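Local coordinates for protein GMP reductase (Trypanosoma brucei brucei, PDB 6JIG) that probably catalyses the NADPH-dependent deamination of GMP to IMP, and binds guanine nucleotides at a further site in its CBS domain pair, at residues Asn243-Leu248 and Pro279-Val284; Gly358-Ala363 and Arg445-Gly450; Ser456-Gly459 and Glu465-Arg468. The protein carries 1 engineered substitution. One frame throughout, in Å; residues are numbered along the deposited sequence.

In the fold
Contacts 1, 2 and 3 follow one another along the chain in series, and none nests in another. Contact 1 closes the loop between helix 239-251 and the turn before strand 285-291, on one flank of the eight-stranded parallel barrel. Contact 2 closes a longer loop, joining helix 357-365 of the barrel to helix 440-457 near the C-terminal end. Contact 3 closes a short loop where helix 440-457 ends and helix 463-469 follows. Contacts 2 and 3 lie 13 Å apart between centres and share helix 440-457. They touch where Met-466 CE packs on Ser-361 O at 3.6 Å. Contact 1 lies across the chain's centre from contact 2.

Contact 1. Residues Asn243-Leu248 and Pro279-Val284; sequences NRAIRL and PRTASV
Ile-246 carries CG1 beside its own backbone N (chi1 -77°), and this sends CD1 out to Arg-280. The chain of Arg-280 starts with CG anti to the carbonyl carbon and bends at chi3 (-68°), which lays the guanidinium under that methyl. CD1 of Ile-246 sits over the centre of this flat group, 3.5 Å from Arg-280 CZ. NH2 of the same group forms a salt bridge with Asp-278. Nearer the backbone, Ile-246 CG1 lies 3.8 Å from Arg-280 CB. It lies equally close to Thr-281 CG2. That methyl of Thr-281 also meets Ala-245 CB at 3.8 Å. The hydroxyl of Thr-281 hydrogen-bonds to Leu-275 O. Threonine thus presents carbon to the helix and keeps its polar branch for the preceding helix 266-277. One water joins the backbones, donating to Ile-246 O at 2.8 Å and to Arg-280 O at 2.7 Å. A type I turn from Thr-281 to Val-284 then leads into strand 285-291. The contact packs helix 239-251 against the loop that follows its neighbour, helix 266-277, on the outer layer of a TIM barrel.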
loop_
_atom_site.group_PDB
_atom_site.type_symbol
_atom_site.label_atom_id
_atom_site.label_comp_id
_atom_site.label_asym_id
_atom_site.label_seq_id
_atom_site.Cartn_x
_atom_site.Cartn_y
_atom_site.Cartn_z
ATOM N N ASN A 243 7.968 -49.344 19.467
ATOM C CA ASN A 243 8.017 -49.146 20.912
ATOM C C ASN A 243 7.088 -48.018 21.348
ATOM O O ASN A 243 6.360 -48.150 22.339
ATOM C CB ASN A 243 9.450 -48.856 21.350
ATOM C CG ASN A 243 9.642 -49.026 22.836
ATOM O OD1 ASN A 243 9.800 -48.046 23.573
ATOM N ND2 ASN A 243 9.612 -50.280 23.299
ATOM N N ARG A 244 7.102 -46.896 20.620
ATOM C CA ARG A 244 6.164 -45.811 20.896
ATOM C C ARG A 244 4.721 -46.303 20.829
ATOM O O ARG A 244 3.909 -46.008 21.711
ATOM C CB ARG A 244 6.400 -44.666 19.907
ATOM C CG ARG A 244 5.531 -43.436 20.131
ATOM C CD ARG A 244 5.785 -42.400 19.042
ATOM N NE ARG A 244 7.131 -41.844 19.133
ATOM C CZ ARG A 244 7.427 -40.720 19.775
ATOM N NH1 ARG A 244 6.464 -40.033 20.378
ATOM N NH2 ARG A 244 8.677 -40.267 19.805
ATOM N N ALA A 245 4.387 -47.064 19.784
ATOM C CA ALA A 245 3.021 -47.552 19.623
ATOM C C ALA A 245 2.597 -48.414 20.803
ATOM O O ALA A 245 1.480 -48.283 21.322
ATOM C CB ALA A 245 2.905 -48.353 18.331
ATOM N N ILE A 246 3.463 -49.342 21.206
ATOM C CA ILE A 246 3.123 -50.232 22.316
ATOM C C ILE A 246 2.819 -49.420 23.563
ATOM O O ILE A 246 1.807 -49.638 24.239
ATOM C CB ILE A 246 4.261 -51.240 22.563
ATOM C CG1 ILE A 246 4.225 -52.354 21.519
ATOM C CG2 ILE A 246 4.148 -51.836 23.977
ATOM C CD1 ILE A 246 5.605 -52.953 21.211
ATOM N N ARG A 247 3.679 -48.448 23.869
ATOM C CA ARG A 247 3.504 -47.649 25.078
ATOM C C ARG A 247 2.295 -46.720 24.991
ATOM O O ARG A 247 1.631 -46.473 26.007
ATOM C CB ARG A 247 4.793 -46.881 25.358
ATOM C CG ARG A 247 5.956 -47.846 25.700
ATOM C CD ARG A 247 7.309 -47.167 25.800
ATOM N NE ARG A 247 7.294 -46.072 26.758
ATOM C CZ ARG A 247 8.317 -45.247 26.962
ATOM N NH1 ARG A 247 9.444 -45.410 26.279
ATOM N NH2 ARG A 247 8.211 -44.254 27.842
ATOM N N LEU A 248 1.981 -46.204 23.797
ATOM C CA LEU A 248 0.769 -45.403 23.642
ATOM C C LEU A 248 -0.479 -46.228 23.921
ATOM O O LEU A 248 -1.412 -45.753 24.581
ATOM C CB LEU A 248 0.698 -44.818 22.230
ATOM C CG LEU A 248 1.673 -43.686 21.908
ATOM C CD1 LEU A 248 1.719 -43.435 20.402
ATOM C CD2 LEU A 248 1.262 -42.421 22.653
ATOM N N PRO A 279 0.083 -58.437 19.207
ATOM C CA PRO A 279 -1.066 -58.297 20.123
ATOM C C PRO A 279 -0.969 -57.085 21.028
ATOM O O PRO A 279 -2.002 -56.616 21.518
ATOM C CB PRO A 279 -1.031 -59.602 20.938
ATOM C CG PRO A 279 -0.233 -60.551 20.108
ATOM C CD PRO A 279 0.798 -59.708 19.407
ATOM N N ARG A 280 0.237 -56.551 21.256
ATOM C CA ARG A 280 0.366 -55.369 22.098
ATOM C C ARG A 280 -0.189 -54.111 21.428
ATOM O O ARG A 280 -0.497 -53.137 22.123
ATOM C CB ARG A 280 1.828 -55.161 22.471
ATOM C CG ARG A 280 2.396 -56.301 23.330
ATOM C CD ARG A 280 3.897 -56.191 23.478
ATOM N NE ARG A 280 4.597 -56.425 22.218
ATOM C CZ ARG A 280 5.911 -56.316 22.069
ATOM N NH1 ARG A 280 6.667 -55.985 23.107
ATOM N NH2 ARG A 280 6.471 -56.532 20.886
ATOM N N THR A 281 -0.318 -54.105 20.104
ATOM C CA THR A 281 -0.891 -52.962 19.396
ATOM C C THR A 281 -2.157 -53.283 18.609
ATOM O O THR A 281 -2.901 -52.352 18.268
ATOM C CB THR A 281 0.144 -52.355 18.435
ATOM O OG1 THR A 281 0.744 -53.395 17.661
ATOM C CG2 THR A 281 1.236 -51.649 19.218
ATOM N N ALA A 282 -2.433 -54.556 18.316
ATOM C CA ALA A 282 -3.576 -54.915 17.484
ATOM C C ALA A 282 -4.901 -54.806 18.217
ATOM O O ALA A 282 -5.955 -55.018 17.603
ATOM C CB ALA A 282 -3.409 -56.329 16.931
ATOM N N SER A 283 -4.880 -54.458 19.499
ATOM C CA SER A 283 -6.112 -54.241 20.234
ATOM C C SER A 283 -6.800 -52.933 19.871
ATOM O O SER A 283 -7.924 -52.714 20.328
ATOM C CB SER A 283 -5.836 -54.254 21.733
ATOM O OG SER A 283 -4.801 -53.336 22.051
ATOM N N VAL A 284 -6.170 -52.057 19.078
ATOM C CA VAL A 284 -6.810 -50.803 18.684
ATOM C C VAL A 284 -6.755 -50.656 17.167
ATOM O O VAL A 284 -5.876 -51.205 16.495
ATOM C CB VAL A 284 -6.180 -49.558 19.361
ATOM C CG1 VAL A 284 -6.209 -49.685 20.902
ATOM C CG2 VAL A 284 -4.775 -49.313 18.855
HETATM O O HOH W 1 0.498 -52.150 24.484
#

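Contact 2. Residues Gly358-Ala363 and Arg445-Gly450; sequences GDISKA and RQLVGG
Ile-360 reaches Leu-447 with its outermost methyl. CD1 of Ile-360 stands 4.1 Å from Leu-447 CB, and the two side chains cross at about a right angle. This apolar pair is the close-packed part of the contact, shut in by the barrel strands. CG1 of Ile-360 is anti to the carbonyl carbon (chi1 -64°) and the chain runs on extended (chi2 177°), which carries CD1 to the facing helix. Ile-360 also packs on Val-371 and Ile-49, and Leu-447 on Leu-373. The pair therefore joins helix 357-365 of the TIM barrel to helix 440-457 where both meet the strands. Bound guanosine-5'-monophosphate is about 9 Å from the side chain of Ile-360. The other end of the contact is thinner. There two polar atoms approach without bonding, Ser-361 OG lying 3.8 Å from Gly-450 O. The serine hydroxyl has weak hydrogen bonds elsewhere, with Ser-357 O and with Ala-324 O of the second subunit. The backbones come nearest at this end, where two glycines meet: Gly-358 CA is 6.5 Å from Gly-450 CA. The solvent side of helix 440-457 is marked by the exposed Arg-445.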
loop_
_atom_site.group_PDB
_atom_site.type_symbol
_atom_site.label_atom_id
_atom_site.label_comp_id
_atom_site.label_asym_id
_atom_site.label_seq_id
_atom_site.Cartn_x
_atom_site.Cartn_y
_atom_site.Cartn_z
ATOM N N GLY A 358 -18.115 -24.832 4.692
ATOM C CA GLY A 358 -18.529 -25.257 3.360
ATOM C C GLY A 358 -17.614 -26.314 2.767
ATOM O O GLY A 358 -18.071 -27.249 2.107
ATOM N N ASP A 359 -16.308 -26.182 2.992
ATOM C CA ASP A 359 -15.371 -27.201 2.519
ATOM C C ASP A 359 -15.600 -28.541 3.212
ATOM O O ASP A 359 -15.428 -29.609 2.602
ATOM C CB ASP A 359 -13.934 -26.745 2.760
ATOM C CG ASP A 359 -13.581 -25.484 2.009
ATOM O OD1 ASP A 359 -14.268 -25.173 1.015
ATOM O OD2 ASP A 359 -12.605 -24.810 2.420
ATOM N N ILE A 360 -15.973 -28.505 4.483
ATOM C CA ILE A 360 -16.291 -29.739 5.197
ATOM C C ILE A 360 -17.482 -30.441 4.553
ATOM O O ILE A 360 -17.463 -31.663 4.347
ATOM C CB ILE A 360 -16.538 -29.433 6.687
ATOM C CG1 ILE A 360 -15.254 -28.891 7.323
ATOM C CG2 ILE A 360 -17.037 -30.698 7.413
ATOM C CD1 ILE A 360 -15.412 -28.483 8.798
ATOM N N SER A 361 -18.541 -29.684 4.222
ATOM C CA SER A 361 -19.665 -30.286 3.506
ATOM C C SER A 361 -19.207 -30.933 2.205
ATOM O O SER A 361 -19.668 -32.022 1.847
ATOM C CB SER A 361 -20.753 -29.249 3.209
ATOM O OG SER A 361 -21.177 -28.541 4.371
ATOM N N LYS A 362 -18.319 -30.266 1.464
ATOM C CA LYS A 362 -17.858 -30.848 0.210
ATOM C C LYS A 362 -17.061 -32.123 0.454
ATOM O O LYS A 362 -17.204 -33.102 -0.287
ATOM C CB LYS A 362 -17.005 -29.832 -0.564
ATOM C CG LYS A 362 -17.773 -28.558 -0.931
ATOM C CD LYS A 362 -16.849 -27.505 -1.615
ATOM C CE LYS A 362 -17.526 -26.138 -1.660
ATOM N NZ LYS A 362 -16.664 -25.135 -2.397
ATOM N N ALA A 363 -16.193 -32.117 1.465
ATOM C CA ALA A 363 -15.383 -33.301 1.741
ATOM C C ALA A 363 -16.265 -34.503 2.081
ATOM O O ALA A 363 -16.066 -35.603 1.553
ATOM C CB ALA A 363 -14.403 -33.001 2.875
ATOM N N ARG A 445 -18.596 -25.949 17.025
ATOM C CA ARG A 445 -20.052 -25.968 16.918
ATOM C C ARG A 445 -20.527 -25.230 15.672
ATOM O O ARG A 445 -21.467 -25.673 15.003
ATOM C CB ARG A 445 -20.689 -25.373 18.184
ATOM C CG ARG A 445 -20.658 -26.300 19.412
ATOM C CD ARG A 445 -21.114 -25.569 20.702
ATOM N NE ARG A 445 -20.272 -25.930 21.842
ATOM C CZ ARG A 445 -19.670 -25.056 22.650
ATOM N NH1 ARG A 445 -19.819 -23.747 22.457
ATOM N NH2 ARG A 445 -18.924 -25.496 23.660
ATOM N N GLN A 446 -19.878 -24.110 15.333
ATOM C CA GLN A 446 -20.227 -23.385 14.114
ATOM C C GLN A 446 -19.887 -24.194 12.866
ATOM O O GLN A 446 -20.658 -24.196 11.898
ATOM C CB GLN A 446 -19.520 -22.029 14.086
ATOM N N LEU A 447 -18.740 -24.884 12.865
ATOM C CA LEU A 447 -18.388 -25.731 11.725
ATOM C C LEU A 447 -19.410 -26.847 11.530
ATOM O O LEU A 447 -19.823 -27.136 10.398
ATOM C CB LEU A 447 -16.986 -26.320 11.911
ATOM C CG LEU A 447 -15.849 -25.311 11.976
ATOM C CD1 LEU A 447 -14.513 -26.011 12.121
ATOM C CD2 LEU A 447 -15.871 -24.417 10.723
ATOM N N VAL A 448 -19.828 -27.491 12.623
ATOM C CA VAL A 448 -20.825 -28.551 12.514
ATOM C C VAL A 448 -22.160 -27.984 12.046
ATOM O O VAL A 448 -22.880 -28.625 11.272
ATOM C CB VAL A 448 -20.970 -29.295 13.856
ATOM C CG1 VAL A 448 -22.127 -30.287 13.798
ATOM C CG2 VAL A 448 -19.661 -30.008 14.205
ATOM N N GLY A 449 -22.519 -26.787 12.531
ATOM C CA GLY A 449 -23.716 -26.118 12.043
ATOM C C GLY A 449 -23.663 -25.830 10.555
ATOM O O GLY A 449 -24.664 -25.980 9.848
ATOM N N GLY A 450 -22.499 -25.403 10.058
ATOM C CA GLY A 450 -22.348 -25.217 8.623
ATOM C C GLY A 450 -22.498 -26.519 7.862
ATOM O O GLY A 450 -23.211 -26.586 6.860
#

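Contact 3. Residues Ser456-Gly459 and Glu465-Arg468; sequences SYSG and EMQR
A Schellman motif ends helix 440-457, and the next helix, 463-469, packs back on this end. Gly-459 is the first residue to leave the helix. Its positive phi (67°) turns the chain, and two bonds run back into the last turn, one of them from Gly-459 N to Ser-456 O at 3.1 Å. Ser-458, just before it, faces Met-466. The sulfur of Met-466 is 3.6 Å from Ser-458 CB and equally far from Ser-458 OG. The methyl CE of Met-466 lies alongside, 3.9 Å from the same OG. Met-466 holds CG anti to its backbone N (chi1 -177°) and bends at chi2 (62°), and this turns the thioether toward the end of the first helix. The serine hydroxyl hydrogen-bonds Thr-470 OG1, which also bonds Met-466 O. The contact thus joins two consecutive helices, linked by a short loop, in the C-terminal part of the chain beside strand 18-20. At the other side of the contact two oxygens approach without bonding: Glu-465 OE1 is 4.0 Å from Gly-459 O. The glutamate chain is extended beyond CG, and this brings its carboxylate near the glycine. Arg-469 NH1 bridges the two, with a hydrogen bond to Gly-459 O and a salt bridge to Glu-465 OE1, and Arg-26 adds a second salt bridge to OE1. Tyr-457, the last residue of the helix, leads its ring away from helix 463-469 to meet His-262 of the second subunit.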
loop_
_atom_site.group_PDB
_atom_site.type_symbol
_atom_site.label_atom_id
_atom_site.label_comp_id
_atom_site.label_asym_id
_atom_site.label_seq_id
_atom_site.Cartn_x
_atom_site.Cartn_y
_atom_site.Cartn_z
ATOM N N SER A 456 -28.469 -30.295 4.594
ATOM C CA SER A 456 -29.831 -29.916 4.237
ATOM C C SER A 456 -29.943 -29.557 2.758
ATOM O O SER A 456 -30.970 -29.827 2.123
ATOM C CB SER A 456 -30.284 -28.749 5.105
ATOM O OG SER A 456 -31.612 -28.379 4.779
ATOM N N TYR A 457 -28.894 -28.954 2.184
ATOM C CA TYR A 457 -28.958 -28.632 0.760
ATOM C C TYR A 457 -28.905 -29.887 -0.098
ATOM O O TYR A 457 -29.447 -29.898 -1.211
ATOM C CB TYR A 457 -27.837 -27.670 0.364
ATOM C CG TYR A 457 -28.191 -26.227 0.582
ATOM C CD1 TYR A 457 -29.038 -25.563 -0.299
ATOM C CD2 TYR A 457 -27.702 -25.528 1.682
ATOM C CE1 TYR A 457 -29.366 -24.248 -0.109
ATOM C CE2 TYR A 457 -28.032 -24.207 1.887
ATOM C CZ TYR A 457 -28.869 -23.572 0.981
ATOM O OH TYR A 457 -29.209 -22.256 1.155
ATOM N N SER A 458 -28.267 -30.946 0.394
ATOM C CA SER A 458 -28.250 -32.225 -0.306
ATOM C C SER A 458 -29.462 -33.083 0.024
ATOM O O SER A 458 -29.563 -34.203 -0.492
ATOM C CB SER A 458 -26.964 -33.013 0.022
ATOM O OG SER A 458 -25.849 -32.528 -0.744
ATOM N N GLY A 459 -30.359 -32.588 0.868
ATOM C CA GLY A 459 -31.507 -33.357 1.324
ATOM C C GLY A 459 -31.142 -34.533 2.201
ATOM O O GLY A 459 -31.872 -35.531 2.221
ATOM N N GLU A 465 -26.239 -40.597 3.999
ATOM C CA GLU A 465 -27.093 -39.969 2.991
ATOM C C GLU A 465 -26.373 -38.812 2.304
ATOM O O GLU A 465 -26.542 -38.593 1.098
ATOM C CB GLU A 465 -28.388 -39.468 3.628
ATOM C CG GLU A 465 -29.415 -40.556 3.901
ATOM C CD GLU A 465 -30.693 -40.010 4.535
ATOM O OE1 GLU A 465 -30.991 -38.802 4.358
ATOM O OE2 GLU A 465 -31.408 -40.797 5.201
ATOM N N MET A 466 -25.589 -38.043 3.062
ATOM C CA MET A 466 -24.813 -36.959 2.461
ATOM C C MET A 466 -23.844 -37.505 1.422
ATOM O O MET A 466 -23.701 -36.943 0.327
ATOM C CB MET A 466 -24.066 -36.193 3.559
ATOM C CG MET A 466 -23.281 -34.981 3.061
ATOM S SD MET A 466 -24.368 -33.754 2.330
ATOM C CE MET A 466 -23.220 -32.389 2.079
ATOM N N GLN A 467 -23.179 -38.613 1.739
ATOM C CA GLN A 467 -22.227 -39.205 0.805
ATOM C C GLN A 467 -22.930 -39.772 -0.420
ATOM O O GLN A 467 -22.410 -39.681 -1.535
ATOM C CB GLN A 467 -21.417 -40.288 1.516
ATOM C CG GLN A 467 -20.595 -39.748 2.676
ATOM C CD GLN A 467 -20.076 -40.852 3.570
ATOM O OE1 GLN A 467 -20.647 -41.942 3.625
ATOM N NE2 GLN A 467 -19.000 -40.569 4.286
ATOM N N ARG A 468 -24.126 -40.342 -0.244
ATOM C CA ARG A 468 -24.813 -40.949 -1.383
ATOM C C ARG A 468 -25.505 -39.908 -2.261
ATOM O O ARG A 468 -25.519 -40.043 -3.488
ATOM C CB ARG A 468 -25.839 -41.981 -0.901
#